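Local coordinates for beta-lactamase (PDB 6HUH), which probably hydrolyses beta-lactam antibiotics to substituted beta-amino acids, as a class D serine beta-lactamase involved in antibiotic resistance, at residues R96-S101 / N182-P187. Sequence-based numbering, arbitrary orientation.
Sequences RWMTYS and NILRQP. With SO4 (sulfate ion), chain C.
Met98 reaches from helix 94-99 to the last part of helix 174-184 and lays its thioether at a slant across Ile183 and Leu184. The bend at chi2 (-56°) swings SD toward Leu184, and the extended chi3 then carries CE onto that residue. CG lies 3.8 Å from Ile183 CD1, and the terminal CE meets Leu184 CD2 at 3.6 Å; SD is against that same methyl. CE also touches Leu184 CG and Ile183 CD1. Ile183 carries CG1 between its backbone N and carbonyl carbon (chi1 58°), and from there CD1 lies against Met98 and comes obliquely to the Trp97 ring, 4.3 Å from CE3. Met98 SD sits above one face of that indole, off toward its rim. At the base of the methionine, CB packs 3.5 Å from the carbonyl O of Ile183. No hydrogen bond spans the two segments, and the contact is buried and apolar. Ser101, probably the serine of the class D Ser-X-Val/Ile motif, donates from OG to sulfate O4 (3.1 Å) and hydrogen-bonds Lys197 of the Lys-Thr-Gly motif; Thr198 and Ser246 also bind this ion. Trp97 NE1 hydrogen-bonds Ser106 OG. Helix 56-64 closes over the apolar patch, with Ala58 on Trp97 and Met98 and Tyr62 on Ile183. Helices 94-99 and 174-184 thus pack together, and Lys197, touched by Leu184 and hydrogen-bonded to Met98 O, links them to strand 192-201, the sheet neighbour of strand 185-189.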
loop_
_atom_site.group_PDB
_atom_site.type_symbol
_atom_site.label_atom_id
_atom_site.label_comp_id
_atom_site.label_asym_id
_atom_site.label_seq_id
_atom_site.Cartn_x
_atom_site.Cartn_y
_atom_site.Cartn_z
ATOM N N ARG A 96 3.939 1.824 -4.191
ATOM C CA ARG A 96 4.061 0.592 -4.966
ATOM C C ARG A 96 5.514 0.424 -5.468
ATOM O O ARG A 96 5.965 -0.702 -5.655
ATOM C CB ARG A 96 3.052 0.627 -6.132
ATOM C CG ARG A 96 2.987 -0.654 -6.933
ATOM C CD ARG A 96 1.873 -0.626 -7.948
ATOM N NE ARG A 96 1.991 -1.738 -8.897
ATOM C CZ ARG A 96 1.411 -2.924 -8.741
ATOM N NH1 ARG A 96 0.676 -3.174 -7.665
ATOM N NH2 ARG A 96 1.561 -3.867 -9.660
ATOM N N TRP A 97 6.228 1.554 -5.681
ATOM C CA TRP A 97 7.634 1.647 -6.120
ATOM C C TRP A 97 8.531 0.993 -5.100
ATOM O O TRP A 97 9.310 0.109 -5.435
ATOM C CB TRP A 97 7.996 3.130 -6.227
ATOM C CG TRP A 97 9.422 3.464 -6.516
ATOM C CD1 TRP A 97 10.209 2.909 -7.481
ATOM C CD2 TRP A 97 10.148 4.591 -6.003
ATOM N NE1 TRP A 97 11.418 3.561 -7.535
ATOM C CE2 TRP A 97 11.408 4.599 -6.637
ATOM C CE3 TRP A 97 9.883 5.552 -5.012
ATOM C CZ2 TRP A 97 12.391 5.550 -6.334
ATOM C CZ3 TRP A 97 10.853 6.486 -4.707
ATOM C CH2 TRP A 97 12.087 6.489 -5.370
ATOM N N MET A 98 8.384 1.414 -3.837
ATOM C CA MET A 98 9.133 0.913 -2.693
ATOM C C MET A 98 8.851 -0.561 -2.446
ATOM O O MET A 98 9.794 -1.348 -2.289
ATOM C CB MET A 98 8.828 1.751 -1.439
ATOM C CG MET A 98 9.415 3.132 -1.488
ATOM S SD MET A 98 11.208 3.114 -1.753
ATOM C CE MET A 98 11.630 4.661 -1.091
ATOM N N THR A 99 7.548 -0.931 -2.467
ATOM C CA THR A 99 7.028 -2.274 -2.217
ATOM C C THR A 99 7.617 -3.325 -3.196
ATOM O O THR A 99 8.381 -4.183 -2.745
ATOM C CB THR A 99 5.484 -2.243 -2.169
ATOM O OG1 THR A 99 5.076 -1.310 -1.158
ATOM C CG2 THR A 99 4.875 -3.596 -1.845
ATOM N N TYR A 100 7.313 -3.234 -4.503
ATOM C CA TYR A 100 7.766 -4.206 -5.508
ATOM C C TYR A 100 9.126 -3.832 -6.179
ATOM O O TYR A 100 9.485 -4.438 -7.200
ATOM C CB TYR A 100 6.649 -4.475 -6.540
ATOM C CG TYR A 100 5.311 -4.682 -5.868
ATOM C CD1 TYR A 100 4.960 -5.919 -5.336
ATOM C CD2 TYR A 100 4.437 -3.621 -5.676
ATOM C CE1 TYR A 100 3.761 -6.095 -4.649
ATOM C CE2 TYR A 100 3.237 -3.785 -4.994
ATOM C CZ TYR A 100 2.907 -5.019 -4.472
ATOM O OH TYR A 100 1.728 -5.148 -3.783
ATOM N N SER A 101 9.906 -2.885 -5.565
ATOM C CA SER A 101 11.225 -2.440 -6.055
ATOM C C SER A 101 11.223 -2.251 -7.581
ATOM O O SER A 101 11.977 -2.905 -8.312
ATOM C CB SER A 101 12.334 -3.400 -5.623
ATOM O OG SER A 101 12.627 -3.311 -4.239
ATOM N N ASN A 182 6.699 7.261 5.184
ATOM C CA ASN A 182 5.409 6.671 4.872
ATOM C C ASN A 182 5.518 5.565 3.834
ATOM O O ASN A 182 5.186 4.420 4.145
ATOM C CB ASN A 182 4.384 7.744 4.484
ATOM C CG ASN A 182 3.949 8.672 5.614
ATOM O OD1 ASN A 182 4.107 8.396 6.806
ATOM N ND2 ASN A 182 3.340 9.794 5.264
ATOM N N ILE A 183 6.076 5.875 2.647
ATOM C CA ILE A 183 6.253 4.879 1.580
ATOM C C ILE A 183 7.208 3.716 1.985
ATOM O O ILE A 183 7.077 2.628 1.419
ATOM C CB ILE A 183 6.632 5.512 0.207
ATOM C CG1 ILE A 183 7.913 6.352 0.260
ATOM C CG2 ILE A 183 5.477 6.312 -0.315
ATOM C CD1 ILE A 183 8.457 6.780 -1.116
ATOM N N LEU A 184 8.098 3.932 3.006
ATOM C CA LEU A 184 9.097 2.956 3.537
ATOM C C LEU A 184 8.680 2.204 4.831
ATOM O O LEU A 184 9.448 1.373 5.314
ATOM C CB LEU A 184 10.461 3.650 3.820
ATOM C CG LEU A 184 11.410 3.971 2.674
ATOM C CD1 LEU A 184 12.599 4.712 3.194
ATOM C CD2 LEU A 184 11.865 2.716 1.971
ATOM N N ARG A 185 7.507 2.547 5.413
ATOM C CA ARG A 185 6.951 1.976 6.646
ATOM C C ARG A 185 6.715 0.470 6.555
ATOM O O ARG A 185 6.234 -0.034 5.542
ATOM C CB ARG A 185 5.677 2.719 7.046
ATOM C CG ARG A 185 5.149 2.373 8.427
ATOM C CD ARG A 185 5.355 3.496 9.432
ATOM N NE ARG A 185 4.322 3.480 10.471
ATOM C CZ ARG A 185 4.311 2.650 11.507
ATOM N NH1 ARG A 185 5.282 1.750 11.663
ATOM N NH2 ARG A 185 3.320 2.694 12.387
ATOM N N GLN A 186 7.050 -0.227 7.643
ATOM C CA GLN A 186 6.994 -1.676 7.859
ATOM C C GLN A 186 6.086 -2.016 9.085
ATOM O O GLN A 186 5.734 -1.102 9.857
ATOM C CB GLN A 186 8.435 -2.175 8.134
ATOM C CG GLN A 186 9.421 -2.038 6.977
ATOM C CD GLN A 186 9.188 -3.072 5.902
ATOM O OE1 GLN A 186 8.834 -4.224 6.183
ATOM N NE2 GLN A 186 9.363 -2.673 4.640
ATOM N N PRO A 187 5.722 -3.315 9.318
ATOM C CA PRO A 187 4.906 -3.638 10.501
ATOM C C PRO A 187 5.629 -3.272 11.791
ATOM O O PRO A 187 6.859 -3.395 11.884
ATOM C CB PRO A 187 4.685 -5.157 10.400
ATOM C CG PRO A 187 4.960 -5.500 8.992
ATOM C CD PRO A 187 6.019 -4.538 8.544
HETATM S S SO4 C . 14.196 -6.589 -3.794
HETATM O O1 SO4 C . 13.626 -6.979 -5.088
HETATM O O2 SO4 C . 14.808 -7.745 -3.135
HETATM O O3 SO4 C . 15.222 -5.586 -4.022
HETATM O O4 SO4 C . 13.142 -6.041 -2.942
#